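Local coordinates for putative histidinol-phosphate aminotransferase (Erwinia carotovora atroseptica, PDB 3LY1), which binds pyridoxal 5'-phosphate and probably catalyses transamination, at residues 23-27 with 292-296; 63-67 with 195-199; 82-88 with 234-239; 211-217 with 251-256; 219-223 with 244-249. One frame throughout, in Å; residues are numbered along the deposited sequence. Where two conformers were deposited one is given.

The five contacts illustrate how chemistry follows place in a fold. Contacts 1, 4 and 5 are buried. Contact 1 lies nearest the middle of the chain, its centre about 9 Å from the chain centre, and sets amides against an aromatic ring. Contacts 4 and 5 share helix 246-255, touch each other and both bind the cofactor phosphate, through Ser212 and Arg221, but one packs an aromatic ring where the other caps a helix. Contacts 2 and 3 lie farther out, about 20 and 19 Å from the chain centre, and are partly buried: contact 2 pairs a Schellman helix end with a short helix, contact 3 combines alanine packing with an arginine-carbonyl grip. Asn26 of contact 1 meets the backbone of Lys213 in contact 4.

Contact 1: 23-27 with 292-296; sequences FNENP and GNFVF
The amide of Asn24 lies over one face of the Phe294 ring, and its course from CB outward shows how one small side chain can serve several neighbours. CB comes first, 3.7 Å from Asn293 OD1. CG follows, anti to the carbonyl carbon (chi1 -59°), a setting that carries the amide across to the ring, where Asn24 CG sits 3.5 Å from Phe294 CD1. At the end the two branches part company: OD1 hangs over the ring with Phe294 CD1 and CE1 beneath it, while ND2 reaches back to the root of the same side chain, 3.3 Å from Phe294 CB. Amide and ring planes are only 15° apart, which makes this a nearly flat overlap. The backbone of Asn24 is held as well. Asn293 ND2 donates to Asn24 O at 3.0 Å, arriving from well above the carbonyl plane, and Lys213 NZ adds a weak bond to the same oxygen. On the far side of the 23-27 loop, Glu25 forms a salt bridge with Arg47 of the second subunit. Phe294 opens the strand 294-298 and meets the cofactor-binding Tyr182 edge-to-face; Asn24 itself approaches Tyr182 and Asn152. The contact thus joins the N-terminal loop to a C-terminal strand beside the cofactor pocket, and the Asn293 amide is satisfied at its donor end, by Asn24 O, while its OD1 is buried with no polar partner in the model.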
# COMPACT_ATOMS: atom_id res chain seq x y z
N PHE A 23 11.64 10.32 13.63
CA PHE A 23 10.98 9.15 13.02
C PHE A 23 11.94 8.13 12.38
O PHE A 23 11.54 7.33 11.53
CB PHE A 23 9.95 9.62 11.97
CG PHE A 23 8.80 10.43 12.54
CD1 PHE A 23 8.08 9.98 13.66
CD2 PHE A 23 8.41 11.62 11.93
CE1 PHE A 23 6.99 10.73 14.16
CE2 PHE A 23 7.35 12.38 12.43
CZ PHE A 23 6.65 11.94 13.54
N ASN A 24 13.20 8.11 12.82
CA ASN A 24 14.23 7.20 12.32
C ASN A 24 14.39 7.19 10.81
O ASN A 24 14.76 6.17 10.20
CB ASN A 24 14.00 5.75 12.82
CG ASN A 24 14.00 5.62 14.34
OD1 ASN A 24 13.43 4.62 14.91
ND2 ASN A 24 14.60 6.58 15.01
N GLU A 25 14.08 8.32 10.19
CA GLU A 25 14.27 8.46 8.75
C GLU A 25 15.75 8.66 8.52
O GLU A 25 16.45 9.21 9.37
CB GLU A 25 13.46 9.65 8.21
CG GLU A 25 11.95 9.52 8.56
CD GLU A 25 11.20 10.85 8.61
OE1 GLU A 25 11.72 11.84 9.18
OE2 GLU A 25 10.05 10.89 8.10
N ASN A 26 16.24 8.22 7.36
CA ASN A 26 17.62 8.44 6.97
C ASN A 26 17.68 9.91 6.58
O ASN A 26 16.80 10.35 5.83
CB ASN A 26 17.96 7.56 5.77
CG ASN A 26 19.45 7.47 5.49
OD1 ASN A 26 20.17 8.48 5.48
ND2 ASN A 26 19.91 6.26 5.20
N PRO A 27 18.65 10.69 7.15
CA PRO A 27 18.77 12.14 6.92
C PRO A 27 19.45 12.47 5.60
O PRO A 27 19.44 13.64 5.16
CB PRO A 27 19.64 12.61 8.09
CG PRO A 27 20.55 11.43 8.35
CD PRO A 27 19.65 10.22 8.14
N GLY A 292 21.16 0.60 15.33
CA GLY A 292 20.33 1.17 14.27
C GLY A 292 20.74 2.62 13.97
O GLY A 292 21.89 2.99 14.14
N ASN A 293 19.78 3.45 13.55
CA ASN A 293 20.01 4.87 13.23
C ASN A 293 19.35 5.80 14.27
O ASN A 293 18.81 6.86 13.93
CB ASN A 293 19.60 5.18 11.77
CG ASN A 293 18.11 4.99 11.49
OD1 ASN A 293 17.38 4.46 12.31
ND2 ASN A 293 17.66 5.47 10.32
N PHE A 294 19.40 5.38 15.54
CA PHE A 294 18.84 6.14 16.66
C PHE A 294 19.47 5.70 17.98
O PHE A 294 20.07 4.62 18.04
CB PHE A 294 17.32 5.95 16.76
CG PHE A 294 16.89 4.48 16.78
CD1 PHE A 294 16.71 3.79 15.59
CD2 PHE A 294 16.67 3.82 17.97
CE1 PHE A 294 16.32 2.46 15.59
CE2 PHE A 294 16.26 2.49 17.99
CZ PHE A 294 16.10 1.80 16.79
N VAL A 295 19.36 6.52 19.03
CA VAL A 295 19.95 6.21 20.32
C VAL A 295 18.87 6.41 21.38
O VAL A 295 18.07 7.39 21.32
CB VAL A 295 21.19 7.12 20.62
CG1 VAL A 295 21.71 6.95 22.11
CG2 VAL A 295 22.30 6.90 19.61
N PHE A 296 18.82 5.46 22.30
CA PHE A 296 17.89 5.54 23.41
C PHE A 296 18.74 5.93 24.60
O PHE A 296 19.70 5.25 24.93
CB PHE A 296 17.19 4.19 23.59
CG PHE A 296 15.85 4.25 24.29
CD1 PHE A 296 14.79 4.98 23.74
CD2 PHE A 296 15.61 3.49 25.43
CE1 PHE A 296 13.52 4.98 24.35
CE2 PHE A 296 14.33 3.50 26.05
CZ PHE A 296 13.31 4.24 25.51

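Contact 2: 63-67 with 195-199; sequences HHQVE and SPMIT
The imidazole of His64 receives Ser195 OG at its edge, close to the ring plane, while one of its faces lies under CD2 of the preceding residue, His63, offset toward the rim. The ring stands just where helix 50-63 stops in a Schellman motif, with Gln65, at positive phi, as the C-prime residue. Helix termination and tertiary contact are thereby combined, since the residues that unwind the helix are those that meet helix 195-199. His64 ND1 and Ser195 OG are 2.9 Å apart in a nearly straight hydrogen bond (162°) whose donor may be either. Across the ring NE2 bonds to Tyr224 OH, and polar partners on both nitrogens would be expected to fix the rotation of the imidazole. One helical turn beyond Ser195, Thr199 turns its hydroxyl to the backbone of the Schellman turn, OG1 lying anti to its own carbonyl carbon (chi1 -63°). From there OG1 is 2.8 Å from His64 O and 3.3 Å from Gln65 O, the hydrogen bond to the latter being weak and not settled. Its methyl, CG2, stays on the same side, 3.3 Å from Gln65 O. Val66 adds a small apolar touch, CG1 to Ile198 CG2 at 4.3 Å, next to strand 205-210, on which Ile198 also packs. A water bridges the two segments, donating to both, 3.1 Å from Gln65 O and 3.1 Å from Thr199 O.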
# COMPACT_ATOMS: atom_id res chain seq x y z
N HIS A 63 18.85 -12.15 -3.84
CA HIS A 63 19.56 -11.57 -2.70
C HIS A 63 19.46 -12.44 -1.46
O HIS A 63 20.40 -12.55 -0.71
CB HIS A 63 18.99 -10.19 -2.38
CG HIS A 63 19.72 -9.50 -1.27
ND1 HIS A 63 20.97 -8.94 -1.44
CD2 HIS A 63 19.38 -9.29 0.02
CE1 HIS A 63 21.36 -8.41 -0.29
NE2 HIS A 63 20.41 -8.60 0.61
N HIS A 64 18.30 -13.03 -1.23
CA HIS A 64 18.07 -13.84 -0.04
C HIS A 64 18.25 -15.34 -0.27
O HIS A 64 17.91 -16.13 0.60
CB HIS A 64 16.67 -13.56 0.52
CG HIS A 64 16.58 -12.25 1.21
ND1 HIS A 64 17.06 -12.06 2.49
CD2 HIS A 64 16.13 -11.05 0.79
CE1 HIS A 64 16.87 -10.80 2.83
NE2 HIS A 64 16.31 -10.16 1.82
N GLN A 65 18.79 -15.71 -1.44
CA GLN A 65 18.95 -17.12 -1.86
C GLN A 65 17.72 -17.97 -1.61
O GLN A 65 17.80 -19.06 -1.01
CB GLN A 65 20.19 -17.77 -1.22
CG GLN A 65 21.49 -17.02 -1.46
CD GLN A 65 22.65 -17.50 -0.58
OE1 GLN A 65 23.54 -16.73 -0.27
NE2 GLN A 65 22.62 -18.76 -0.16
N VAL A 66 16.59 -17.48 -2.12
CA VAL A 66 15.32 -18.19 -2.07
C VAL A 66 14.74 -18.12 -3.49
O VAL A 66 15.32 -17.46 -4.37
CB VAL A 66 14.35 -17.57 -1.06
CG1 VAL A 66 14.87 -17.78 0.39
CG2 VAL A 66 14.06 -16.06 -1.37
N GLU A 67 13.63 -18.80 -3.72
CA GLU A 67 12.94 -18.69 -5.02
C GLU A 67 11.89 -17.56 -4.92
O GLU A 67 11.62 -17.08 -3.84
CB GLU A 67 12.31 -20.03 -5.40
CG GLU A 67 13.32 -21.19 -5.52
CD GLU A 67 14.34 -20.99 -6.67
OE1 GLU A 67 14.15 -20.12 -7.54
OE2 GLU A 67 15.34 -21.74 -6.72
N SER A 195 17.84 -14.63 7.89
CA SER A 195 17.63 -15.04 6.51
C SER A 195 18.14 -16.44 6.10
O SER A 195 17.41 -17.19 5.42
CB SER A 195 18.18 -13.98 5.54
OG SER A 195 17.71 -14.24 4.24
N PRO A 196 19.39 -16.81 6.50
CA PRO A 196 19.83 -18.13 6.07
C PRO A 196 18.96 -19.29 6.63
O PRO A 196 18.89 -20.33 5.98
CB PRO A 196 21.27 -18.20 6.56
CG PRO A 196 21.72 -16.78 6.57
CD PRO A 196 20.50 -16.04 7.08
N MSE A 197 18.30 -19.12 7.78
CA MSE A 197 17.42 -20.18 8.30
C MSE A 197 16.23 -20.43 7.34
O MSE A 197 15.73 -21.54 7.23
CB MSE A 197 16.95 -19.86 9.72
CG MSE A 197 18.09 -19.58 10.73
SE MSE A 197 19.34 -21.04 10.91
CE MSE A 197 20.95 -20.29 10.10
N ILE A 198 15.79 -19.41 6.64
CA ILE A 198 14.69 -19.55 5.66
C ILE A 198 15.21 -20.22 4.36
O ILE A 198 14.59 -21.14 3.79
CB ILE A 198 14.04 -18.19 5.35
CG1 ILE A 198 13.42 -17.60 6.64
CG2 ILE A 198 12.99 -18.32 4.19
CD1 ILE A 198 13.13 -16.07 6.57
N THR A 199 16.36 -19.75 3.89
CA THR A 199 17.07 -20.42 2.80
C THR A 199 17.24 -21.93 3.06
O THR A 199 17.12 -22.71 2.15
CB THR A 199 18.43 -19.79 2.61
OG1 THR A 199 18.23 -18.43 2.24
CG2 THR A 199 19.30 -20.53 1.58
O HOH W 1 16.28 -21.80 -0.71

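Contact 3: 82-88 with 234-239; sequences RAAIEAY and LMGRYV. With EDO (1,2-ethanediol), chain I.
Tyr238 turns one face of its ring to the backbone of helix 76-88, with Glu86 O and Ala87 N above it. Glu86 CB makes an off-centre CH-pi contact, 4.2 Å from the Tyr238 ring centroid, and the carboxylate then stands almost upright to the ring (78°), with OE1 3.3 Å from Tyr238 CD1. Arg82 lies one helical turn before Glu86. A bend at chi3 (52°) swings its guanidinium end-on to Tyr238 O, which takes NH1 at 2.8 Å and NH2 at 2.9 Å, all within the carbonyl plane. NH1 also forms a salt bridge with Glu86 OE2 at 3.0 Å, and NE pairs with Glu79. Along the helix Ala83 and Ala87 let the backbones come close, and Met235 CE reaches Ala84 CB at 4.1 Å. Arg82 and Glu86 also pack on Tyr238 of the second subunit. Helix 76-88, whose first turn carries the cofactor-binding Ser77 and Ser78, packs through Ala84 on Ile177 and Ile206 of the seven-stranded sheet of the fold-type I large domain.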
# COMPACT_ATOMS: atom_id res chain seq x y z
N ARG A 82 1.21 -6.13 9.37
CA ARG A 82 -0.24 -6.34 9.30
C ARG A 82 -0.61 -7.68 8.66
O ARG A 82 -1.33 -8.47 9.25
CB ARG A 82 -0.97 -5.19 8.58
CG ARG A 82 -2.51 -5.35 8.72
CD ARG A 82 -3.31 -4.36 7.85
NE ARG A 82 -2.84 -4.42 6.48
CZ ARG A 82 -3.09 -5.40 5.63
NH1 ARG A 82 -3.85 -6.47 5.97
NH2 ARG A 82 -2.56 -5.36 4.44
N ALA A 83 -0.06 -7.96 7.50
CA ALA A 83 -0.38 -9.17 6.77
C ALA A 83 0.05 -10.44 7.52
O ALA A 83 -0.70 -11.43 7.55
CB ALA A 83 0.23 -9.15 5.38
N ALA A 84 1.24 -10.38 8.13
CA ALA A 84 1.76 -11.48 8.92
C ALA A 84 0.82 -11.76 10.07
O ALA A 84 0.47 -12.92 10.29
CB ALA A 84 3.18 -11.20 9.41
N ILE A 85 0.39 -10.73 10.79
CA ILE A 85 -0.52 -10.92 11.94
C ILE A 85 -1.89 -11.42 11.47
O ILE A 85 -2.46 -12.37 12.04
CB ILE A 85 -0.69 -9.61 12.77
CG1 ILE A 85 0.66 -9.13 13.36
CG2 ILE A 85 -1.79 -9.77 13.87
CD1 ILE A 85 1.23 -10.02 14.41
N GLU A 86 -2.43 -10.82 10.41
CA GLU A 86 -3.76 -11.27 9.93
C GLU A 86 -3.73 -12.73 9.48
O GLU A 86 -4.69 -13.50 9.69
CB GLU A 86 -4.27 -10.32 8.81
CG GLU A 86 -4.77 -8.96 9.35
CD GLU A 86 -5.46 -8.11 8.26
OE1 GLU A 86 -5.94 -8.69 7.27
OE2 GLU A 86 -5.51 -6.88 8.41
N ALA A 87 -2.64 -13.13 8.84
CA ALA A 87 -2.51 -14.47 8.31
C ALA A 87 -2.51 -15.54 9.39
O ALA A 87 -3.02 -16.63 9.16
CB ALA A 87 -1.23 -14.59 7.43
N TYR A 88 -1.97 -15.21 10.57
CA TYR A 88 -1.75 -16.17 11.65
C TYR A 88 -2.61 -15.91 12.89
O TYR A 88 -2.51 -16.62 13.88
CB TYR A 88 -0.25 -16.25 11.96
CG TYR A 88 0.44 -16.98 10.85
CD1 TYR A 88 0.42 -18.37 10.80
CD2 TYR A 88 0.97 -16.30 9.77
CE1 TYR A 88 0.97 -19.07 9.75
CE2 TYR A 88 1.54 -16.98 8.72
CZ TYR A 88 1.53 -18.38 8.71
OH TYR A 88 2.08 -19.07 7.65
N LEU A 234 0.02 -17.60 2.32
CA LEU A 234 -1.01 -17.22 3.30
C LEU A 234 -1.02 -15.71 3.54
O LEU A 234 -2.09 -15.09 3.58
CB LEU A 234 -0.87 -17.98 4.63
CG LEU A 234 -1.26 -19.46 4.68
CD1 LEU A 234 -0.96 -20.01 6.06
CD2 LEU A 234 -2.71 -19.70 4.31
N MSE A 235 0.16 -15.10 3.68
CA MSE A 235 0.28 -13.64 3.91
C MSE A 235 -0.29 -12.85 2.75
O MSE A 235 -0.88 -11.80 2.96
CB MSE A 235 1.72 -13.23 4.12
CG MSE A 235 2.25 -13.66 5.42
SE MSE A 235 4.14 -13.13 5.58
CE MSE A 235 4.04 -11.23 5.39
N GLY A 236 -0.17 -13.39 1.55
CA GLY A 236 -0.60 -12.73 0.36
C GLY A 236 -2.11 -12.60 0.20
O GLY A 236 -2.57 -11.78 -0.59
N ARG A 237 -2.85 -13.40 0.98
CA ARG A 237 -4.29 -13.30 1.00
C ARG A 237 -4.77 -12.05 1.77
O ARG A 237 -5.93 -11.70 1.70
CB ARG A 237 -4.88 -14.62 1.53
CG ARG A 237 -4.65 -15.81 0.55
CD ARG A 237 -4.70 -17.20 1.20
NE ARG A 237 -6.02 -17.58 1.65
CZ ARG A 237 -6.97 -18.12 0.89
NH1 ARG A 237 -6.76 -18.37 -0.40
NH2 ARG A 237 -8.15 -18.41 1.43
N TYR A 238 -3.85 -11.35 2.46
CA TYR A 238 -4.17 -10.19 3.29
C TYR A 238 -3.57 -8.89 2.80
O TYR A 238 -3.59 -7.88 3.52
CB TYR A 238 -3.84 -10.47 4.76
CG TYR A 238 -4.63 -11.66 5.21
CD1 TYR A 238 -5.97 -11.53 5.56
CD2 TYR A 238 -4.09 -12.92 5.19
CE1 TYR A 238 -6.72 -12.64 5.91
CE2 TYR A 238 -4.85 -14.02 5.52
CZ TYR A 238 -6.15 -13.86 5.88
OH TYR A 238 -6.87 -14.97 6.22
N VAL A 239 -3.09 -8.90 1.55
CA VAL A 239 -2.72 -7.68 0.82
C VAL A 239 -3.44 -7.75 -0.53
O VAL A 239 -3.91 -8.83 -0.95
CB VAL A 239 -1.19 -7.52 0.62
CG1 VAL A 239 -0.49 -7.39 1.97
CG2 VAL A 239 -0.62 -8.68 -0.20
C1 EDO I . 0.26 -18.86 14.72
O1 EDO I . -1.03 -19.12 14.13
C2 EDO I . 1.03 -20.13 15.06
O2 EDO I . 1.08 -21.04 13.96
O HOH W 2 -5.00 -17.15 7.27

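Contact 4: 211-217 with 251-256; sequences FSKIHAM and AALASM. With PLP (pyridoxal-5'-phosphate), chain E; EDO (1,2-ethanediol), chain H.
Phe211 and Ala252 form the tight half of this contact, in which the cofactor loop of the aminotransferase fold, with its type I beta turn from Lys213 to Ala216, leans on helix 246-255. Ala252 CB sits over one face of the Phe211 ring, 3.8 Å from the centroid and 16° off the normal, a CH-pi contact somewhat toward the rim. Met256 comes to the edge of the same ring, its CG 3.9 Å from Phe211 CE2 and its selenium beside the rim in a Met-aromatic contact. Met217 completes the apolar part; its chain bends at chi3 (35°) and lays CE against the helix, 3.8 Å from Ala251 CB. Just before the turn, Ser212 OG bonds a phosphate oxygen of the cofactor. Lys213 NZ lies 3.5 Å from PLP C4A, too far for a Schiff base in this model, though as in other aminotransferases it probably forms the internal aldimine; NZ also bonds Tyr48 OH of the second subunit. The polar side holds one short bond amid water and ethanediol. The other face of Phe211 meets an ethanediol, probably from the crystallisation liquor, whose O2 makes a long hydrogen bond, 3.3 Å, with His215 NE2. On the other nitrogen, His215 ND1 and Ser255 OG are 2.6 Å apart and almost perfectly aligned (176°), either being the possible donor. A water joins the two segments, donating to His215 O at 2.6 Å and lying 2.9 Å from Ser255 OG.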
# COMPACT_ATOMS: atom_id res chain seq x y z
N PHE A 211 12.90 -0.86 2.60
CA PHE A 211 13.82 0.10 1.96
C PHE A 211 13.82 1.49 2.66
O PHE A 211 14.46 2.44 2.19
CB PHE A 211 13.46 0.25 0.48
CG PHE A 211 13.91 -0.90 -0.38
CD1 PHE A 211 13.17 -2.08 -0.49
CD2 PHE A 211 15.07 -0.80 -1.10
CE1 PHE A 211 13.62 -3.13 -1.32
CE2 PHE A 211 15.52 -1.83 -1.94
CZ PHE A 211 14.79 -3.00 -2.04
N SER A 212 13.07 1.61 3.74
CA SER A 212 12.80 2.89 4.38
C SER A 212 14.00 3.43 5.19
O SER A 212 13.99 4.59 5.55
CB SER A 212 11.59 2.79 5.31
OG SER A 212 10.38 2.65 4.61
N LYS A 213 15.01 2.61 5.49
CA LYS A 213 16.06 2.98 6.47
C LYS A 213 17.44 3.11 5.81
O LYS A 213 17.75 4.17 5.30
CB LYS A 213 16.03 2.06 7.68
CG LYS A 213 14.61 1.86 8.31
CD LYS A 213 13.97 3.12 8.87
CE LYS A 213 12.55 2.89 9.36
NZ LYS A 213 11.94 4.14 9.93
N ILE A 214 18.24 2.05 5.74
CA ILE A 214 19.56 2.20 5.10
C ILE A 214 19.40 2.77 3.67
O ILE A 214 20.20 3.63 3.25
CB ILE A 214 20.40 0.89 5.09
CG1 ILE A 214 21.86 1.16 4.67
CG2 ILE A 214 19.81 -0.14 4.20
CD1 ILE A 214 22.81 1.27 5.81
N HIS A 215 18.37 2.31 2.95
CA HIS A 215 18.16 2.73 1.57
C HIS A 215 17.50 4.11 1.48
O HIS A 215 17.33 4.63 0.40
CB HIS A 215 17.31 1.70 0.79
CG HIS A 215 18.04 0.42 0.47
ND1 HIS A 215 18.78 0.26 -0.67
CD2 HIS A 215 18.12 -0.76 1.14
CE1 HIS A 215 19.28 -0.97 -0.70
NE2 HIS A 215 18.89 -1.60 0.39
N ALA A 216 17.10 4.69 2.60
CA ALA A 216 16.64 6.09 2.63
C ALA A 216 15.38 6.37 1.79
O ALA A 216 15.25 7.45 1.25
CB ALA A 216 17.80 7.05 2.21
N MSE A 217 14.44 5.44 1.75
CA MSE A 217 13.25 5.58 0.90
C MSE A 217 11.94 5.44 1.68
O MSE A 217 10.94 4.94 1.12
CB MSE A 217 13.30 4.53 -0.22
CG MSE A 217 14.50 4.60 -1.11
SE MSE A 217 14.70 3.06 -2.42
CE MSE A 217 13.01 2.85 -2.71
N ALA A 251 13.11 2.84 -8.01
CA ALA A 251 14.14 3.30 -7.07
C ALA A 251 14.73 2.12 -6.31
O ALA A 251 15.93 2.07 -6.09
CB ALA A 251 13.61 4.35 -6.15
N ALA A 252 13.89 1.15 -5.90
CA ALA A 252 14.39 -0.03 -5.20
C ALA A 252 15.34 -0.85 -6.09
O ALA A 252 16.39 -1.30 -5.61
CB ALA A 252 13.23 -0.92 -4.65
N LEU A 253 14.99 -1.04 -7.35
CA LEU A 253 15.85 -1.80 -8.26
C LEU A 253 17.21 -1.14 -8.37
O LEU A 253 18.24 -1.81 -8.34
CB LEU A 253 15.23 -1.94 -9.64
CG LEU A 253 14.08 -2.93 -9.81
CD1 LEU A 253 13.39 -2.69 -11.16
CD2 LEU A 253 14.53 -4.40 -9.67
N ALA A 254 17.23 0.18 -8.50
CA ALA A 254 18.48 0.91 -8.61
C ALA A 254 19.31 0.89 -7.31
O ALA A 254 20.54 0.74 -7.36
CB ALA A 254 18.21 2.34 -9.05
N SER A 255 18.65 1.05 -6.16
CA SER A 255 19.36 1.13 -4.86
C SER A 255 20.05 -0.20 -4.54
O SER A 255 21.19 -0.23 -4.05
CB SER A 255 18.42 1.58 -3.74
OG SER A 255 19.15 1.99 -2.60
N MSE A 256 19.40 -1.30 -4.90
CA MSE A 256 20.02 -2.62 -4.80
C MSE A 256 21.31 -2.80 -5.61
O MSE A 256 22.10 -3.70 -5.29
CB MSE A 256 19.03 -3.73 -5.16
CG MSE A 256 17.93 -3.91 -4.15
SE MSE A 256 16.86 -5.38 -4.68
CE MSE A 256 18.12 -6.81 -4.16
N1 PLP E . 9.59 -2.07 11.71
C2 PLP E . 10.25 -1.23 12.58
C2A PLP E . 11.05 -1.84 13.70
C3 PLP E . 10.13 0.15 12.40
O3 PLP E . 10.77 0.98 13.27
C4 PLP E . 9.34 0.66 11.34
C4A PLP E . 9.31 2.13 11.05
O4A PLP E . 9.07 2.85 12.01
C5 PLP E . 8.67 -0.21 10.48
C6 PLP E . 8.80 -1.59 10.70
C5A PLP E . 7.80 0.27 9.34
O4P PLP E . 8.50 1.03 8.33
P PLP E . 8.03 1.01 6.81
O1P PLP E . 6.55 0.82 6.67
O2P PLP E . 8.84 -0.13 6.25
O3P PLP E . 8.52 2.36 6.32
C1 EDO H . 16.70 -4.70 0.77
O1 EDO H . 16.85 -5.16 2.11
C2 EDO H . 17.66 -5.47 -0.11
O2 EDO H . 18.94 -4.85 -0.01
O HOH W 3 18.69 4.74 -1.87

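Contact 5: 219-223 with 244-249; sequences GMRVG and INFSGV. With PLP (pyridoxal-5'-phosphate), chain E.
With chi1 at 88°, Asn245 places CG between its backbone N and carbonyl carbon, and this turns ND2 to Met220 O while OD1 folds back over the start of helix 246-255. Both ends of the amide work: OD1 accepts from Gly248 N at 2.9 Å, the capping bond of an N-cap residue, and ND2 makes a weak, bent bond of 2.7 Å to Met220 O (126°). A water seals the same corner, donating to Arg221 O and accepting from Asn245 N and ND2. Next to it Val222 CG2 rests against Gly248 O at 3.6 Å and Ile244 CG2 at 3.9 Å, while Met220 SE passes 3.9 Å from Gly248 N. Arg221, at positive phi, leads the other way. Bends at chi2 and chi3 carry its guanidinium to the cofactor, where NH1 reaches PLP O3P at 2.9 Å and NH2 reaches PLP O1P at 2.8 Å. A capped helix thus backs the arginine side of the phosphate-binding site of a pyridoxal-phosphate aminotransferase.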
# COMPACT_ATOMS: atom_id res chain seq x y z
N GLY A 219 9.55 7.41 2.26
CA GLY A 219 8.36 7.93 1.58
C GLY A 219 8.01 7.23 0.28
O GLY A 219 7.04 7.58 -0.35
N MSE A 220 8.82 6.28 -0.14
CA MSE A 220 8.58 5.52 -1.35
C MSE A 220 7.77 4.24 -1.11
O MSE A 220 7.22 3.67 -2.06
CB MSE A 220 9.89 5.21 -2.04
CG MSE A 220 10.59 6.41 -2.58
SE MSE A 220 9.91 6.97 -4.38
CE MSE A 220 8.54 8.26 -3.77
N ARG A 221 7.61 3.84 0.16
CA ARG A 221 6.75 2.72 0.53
C ARG A 221 7.09 1.40 -0.20
O ARG A 221 6.29 0.87 -0.98
CB ARG A 221 5.25 3.09 0.39
CG ARG A 221 4.92 4.53 0.83
CD ARG A 221 5.34 4.83 2.27
NE ARG A 221 4.80 3.85 3.24
CZ ARG A 221 5.54 3.17 4.12
NH1 ARG A 221 6.84 3.38 4.21
NH2 ARG A 221 4.96 2.30 4.95
N VAL A 222 8.28 0.88 0.07
CA VAL A 222 8.69 -0.41 -0.45
C VAL A 222 9.28 -1.24 0.67
O VAL A 222 10.27 -0.87 1.27
CB VAL A 222 9.73 -0.28 -1.63
CG1 VAL A 222 9.94 -1.65 -2.30
CG2 VAL A 222 9.32 0.80 -2.67
N GLY A 223 8.65 -2.37 0.96
CA GLY A 223 9.22 -3.35 1.86
C GLY A 223 8.87 -4.73 1.35
O GLY A 223 8.31 -4.87 0.26
N ILE A 244 3.09 -2.25 -6.00
CA ILE A 244 3.97 -1.23 -5.46
C ILE A 244 4.01 -0.09 -6.47
O ILE A 244 3.84 -0.30 -7.67
CB ILE A 244 5.39 -1.85 -5.19
CG1 ILE A 244 5.27 -3.07 -4.27
CG2 ILE A 244 6.30 -0.89 -4.47
CD1 ILE A 244 4.57 -2.75 -2.93
N ASN A 245 4.24 1.11 -5.99
CA ASN A 245 4.26 2.28 -6.85
C ASN A 245 5.49 2.29 -7.77
O ASN A 245 6.55 1.75 -7.42
CB ASN A 245 4.09 3.56 -6.04
CG ASN A 245 5.37 4.12 -5.52
OD1 ASN A 245 6.09 4.84 -6.23
ND2 ASN A 245 5.67 3.80 -4.29
N PHE A 246 5.31 2.83 -8.97
CA PHE A 246 6.33 2.78 -10.03
C PHE A 246 7.65 3.43 -9.63
O PHE A 246 8.70 2.87 -9.85
CB PHE A 246 5.81 3.44 -11.31
CG PHE A 246 6.12 2.68 -12.55
CD1 PHE A 246 7.42 2.28 -12.85
CD2 PHE A 246 5.12 2.44 -13.48
CE1 PHE A 246 7.69 1.62 -14.02
CE2 PHE A 246 5.40 1.78 -14.66
CZ PHE A 246 6.67 1.35 -14.92
N SER A 247 7.61 4.60 -9.02
CA SER A 247 8.85 5.27 -8.64
C SER A 247 9.58 4.46 -7.56
O SER A 247 10.78 4.32 -7.63
CB SER A 247 8.60 6.70 -8.13
OG SER A 247 8.01 7.46 -9.16
N GLY A 248 8.84 3.95 -6.59
CA GLY A 248 9.41 3.11 -5.57
C GLY A 248 10.04 1.83 -6.09
O GLY A 248 11.14 1.49 -5.66
N VAL A 249 9.36 1.16 -7.03
CA VAL A 249 9.87 -0.09 -7.59
C VAL A 249 11.18 0.18 -8.36
O VAL A 249 12.18 -0.51 -8.18
CB VAL A 249 8.85 -0.77 -8.53
CG1 VAL A 249 9.51 -1.88 -9.31
CG2 VAL A 249 7.64 -1.28 -7.73
N1 PLP E . 9.59 -2.07 11.71
C2 PLP E . 10.25 -1.23 12.58
C2A PLP E . 11.05 -1.84 13.70
C3 PLP E . 10.13 0.15 12.40
O3 PLP E . 10.77 0.98 13.27
C4 PLP E . 9.34 0.66 11.34
C4A PLP E . 9.31 2.13 11.05
O4A PLP E . 9.07 2.85 12.01
C5 PLP E . 8.67 -0.21 10.48
C6 PLP E . 8.80 -1.59 10.70
C5A PLP E . 7.80 0.27 9.34
O4P PLP E . 8.50 1.03 8.33
P PLP E . 8.03 1.01 6.81
O1P PLP E . 6.55 0.82 6.67
O2P PLP E . 8.84 -0.13 6.25
O3P PLP E . 8.52 2.36 6.32
O HOH W 4 4.34 1.65 -2.93